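Local coordinates for SCO1 protein homolog (Bacillus subtilis, PDB 1XZO) that is needed to insert copper into the active site of cytochrome c oxidase, and may also act in copper homeostasis or redox signalling, at residues 49-52 with 53-57. Sequence-based numbering, arbitrary orientation.
With CD (cadmium ion), chain C.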
ATOM      1  N   CYS A  49     -14.437  -3.108  -9.927  1.00 54.22           N
ATOM      2  CA  CYS A  49     -13.426  -3.001  -8.907  1.00 53.01           C
ATOM      3  C   CYS A  49     -12.294  -2.028  -9.333  1.00 49.37           C
ATOM      4  O   CYS A  49     -11.868  -2.000 -10.493  1.00 48.87           O
ATOM      5  CB  CYS A  49     -12.897  -4.400  -8.604  1.00 53.88           C
ATOM      6  SG  CYS A  49     -11.612  -4.978  -9.694  1.00 58.75           S
ATOM      7  N   PRO A  50     -11.843  -1.175  -8.429  1.00 44.48           N
ATOM      8  CA  PRO A  50     -10.723  -0.296  -8.781  1.00 41.60           C
ATOM      9  C   PRO A  50      -9.520  -1.065  -9.260  1.00 38.19           C
ATOM     10  O   PRO A  50      -9.293  -2.207  -8.857  1.00 39.00           O
ATOM     11  CB  PRO A  50     -10.374   0.420  -7.473  1.00 41.14           C
ATOM     12  CG  PRO A  50     -11.592   0.300  -6.637  1.00 42.85           C
ATOM     13  CD  PRO A  50     -12.393  -0.893  -7.090  1.00 43.70           C
ATOM     14  N   PRO A  51      -8.751  -0.427 -10.131  1.00 33.94           N
ATOM     15  CA  PRO A  51      -7.505  -0.969 -10.663  1.00 31.11           C
ATOM     16  C   PRO A  51      -6.296  -1.003  -9.747  1.00 27.65           C
ATOM     17  O   PRO A  51      -5.241  -1.459 -10.229  1.00 23.20           O
ATOM     18  CB  PRO A  51      -7.195   0.031 -11.794  1.00 31.66           C
ATOM     19  CG  PRO A  51      -7.781   1.313 -11.301  1.00 31.13           C
ATOM     20  CD  PRO A  51      -9.105   0.844 -10.815  1.00 34.39           C
ATOM     21  N   MET A  52      -6.321  -0.464  -8.517  1.00 22.94           N
ATOM     22  CA  MET A  52      -5.055  -0.326  -7.811  1.00 22.85           C
ATOM     23  C   MET A  52      -4.281  -1.637  -7.593  1.00 17.89           C
ATOM     24  O   MET A  52      -3.051  -1.641  -7.719  1.00 20.14           O
ATOM     25  CB  MET A  52      -5.272   0.420  -6.433  1.00 22.05           C
ATOM     26  CG  MET A  52      -5.546   1.953  -6.530  1.00 26.44           C
ATOM     27  SD  MET A  52      -7.205   2.292  -6.937  1.00 27.11           S
ATOM     28  CE  MET A  52      -8.098   1.960  -5.478  1.00 32.70           C
ATOM     29  N   THR A  53      -4.967  -2.694  -7.273  1.00 19.98           N
ATOM     30  CA  THR A  53      -4.295  -3.930  -6.920  1.00 20.80           C
ATOM     31  C   THR A  53      -3.695  -4.593  -8.154  1.00 20.65           C
ATOM     32  O   THR A  53      -2.607  -5.097  -8.097  1.00 20.84           O
ATOM     33  CB  THR A  53      -5.236  -4.871  -6.178  1.00 21.64           C
ATOM     34  OG1 THR A  53      -5.574  -4.191  -4.890  1.00 18.31           O
ATOM     35  CG2 THR A  53      -4.437  -6.141  -5.869  1.00 20.86           C
ATOM     36  N   ALA A  54      -4.410  -4.449  -9.251  1.00 22.73           N
ATOM     37  CA  ALA A  54      -3.845  -4.842 -10.576  1.00 22.43           C
ATOM     38  C   ALA A  54      -2.550  -4.148 -10.948  1.00 21.58           C
ATOM     39  O   ALA A  54      -1.573  -4.805 -11.305  1.00 19.46           O
ATOM     40  CB  ALA A  54      -4.852  -4.670 -11.622  1.00 23.24           C
ATOM     41  N   HIS A  55      -2.492  -2.806 -10.826  1.00 20.51           N
ATOM     42  CA  HIS A  55      -1.273  -2.046 -11.014  1.00 18.86           C
ATOM     43  C   HIS A  55      -0.074  -2.417 -10.104  1.00 21.28           C
ATOM     44  O   HIS A  55       1.085  -2.413 -10.333  1.00 21.21           O
ATOM     45  CB  HIS A  55      -1.580  -0.515 -10.984  1.00 21.62           C
ATOM     46  CG  HIS A  55      -2.531  -0.013 -12.038  1.00 19.76           C
ATOM     47  ND1 HIS A  55      -3.421   1.024 -11.824  1.00 21.28           N
ATOM     48  CD2 HIS A  55      -2.768  -0.434 -13.314  1.00 24.52           C
ATOM     49  CE1 HIS A  55      -4.135   1.237 -12.914  1.00 28.92           C
ATOM     50  NE2 HIS A  55      -3.748   0.363 -13.819  1.00 15.76           N
ATOM     51  N   MET A  56      -0.568  -2.673  -8.783  1.00 19.13           N
ATOM     52  CA  MET A  56       0.427  -3.001  -7.800  1.00 18.05           C
ATOM     53  C   MET A  56       0.961  -4.365  -8.097  1.00 17.66           C
ATOM     54  O   MET A  56       2.098  -4.597  -7.845  1.00 19.94           O
ATOM     55  CB  MET A  56      -0.085  -2.891  -6.298  1.00 17.00           C
ATOM     56  CG  MET A  56       1.145  -2.868  -5.383  1.00 19.78           C
ATOM     57  SD  MET A  56       2.167  -1.605  -5.206  1.00 17.55           S
ATOM     58  CE  MET A  56       3.340  -1.854  -5.111  1.00 21.24           C
ATOM     59  N   THR A  57       0.132  -5.215  -8.662  1.00 20.54           N
ATOM     60  CA  THR A  57       0.547  -6.588  -9.024  1.00 23.85           C
ATOM     61  C   THR A  57       1.646  -6.522 -10.139  1.00 23.46           C
ATOM     62  O   THR A  57       2.699  -7.161 -10.055  1.00 22.26           O
ATOM     63  CB  THR A  57      -0.648  -7.372  -9.435  1.00 24.30           C
ATOM     64  OG1 THR A  57      -1.447  -7.680  -8.286  1.00 22.77           O
ATOM     65  CG2 THR A  57      -0.221  -8.787  -9.952  1.00 27.10           C
TER
HETATM   66 CD    CD C1001      -3.984   0.504 -16.042  1.00 29.09          CD
HETATM   67  O   HOH W   1      -7.403  -4.047  -9.265  1.00 26.73           O
HETATM   68  O   HOH W   2      -5.173   0.513 -15.970  1.00 16.31           O
HETATM   69  O   HOH W   3      -4.383  -1.808 -16.929  1.00 27.07           O
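Met56 N donates to Met52 O at 2.9 Å, a somewhat bent link (149° at the hydrogen). One residue earlier, His55 N makes a single hydrogen bond to Pro51 O at 3.1 Å, nearly straight at 173°. The same oxygen is also close to one face of the imidazole, 3.4 Å off the ring plane and nearer its margin than its centre, though the ring does not bond to it. The ring comes back over Pro51 because CG of His55 stands anti to its own carbonyl carbon (chi1 -60°), beside the backbone N. The pyrrolidine and imidazole therefore extend flank to flank in a common direction, with Pro51 CB 3.5 Å from His55 CE1. Both imidazole nitrogens are engaged: ND1 is hydrogen-bonded to the carbonyl of Gly154, which should fix the ring's rotation, and NE2 binds a cadmium ion at 2.2 Å. This cadmium is not on Cys49, whose SG lies 11.3 Å from the metal.

Bends at chi2 and chi3 bring the Met52 methyl back toward Pro50, CE to CB 3.4 Å, while the side chain also packs on Asp39 and Phe139 of the central sheet. Further along, Thr53 O accepts from both the backbone N and OG1 of Thr57, one donor from each side of the carbonyl plane. On the N-terminal side a water bridges Pro50 O and Ala54 N, accepting from the amide at 3.0 Å and so serving a donor of the first turn.

This is the opening of helix 52-65, which follows strand 36-41 in the thioredoxin-like fold. Pro50 and Pro51 lead into it from Cys49, one of the probable copper ligands, in the CXXXCP motif characteristic of Sco proteins.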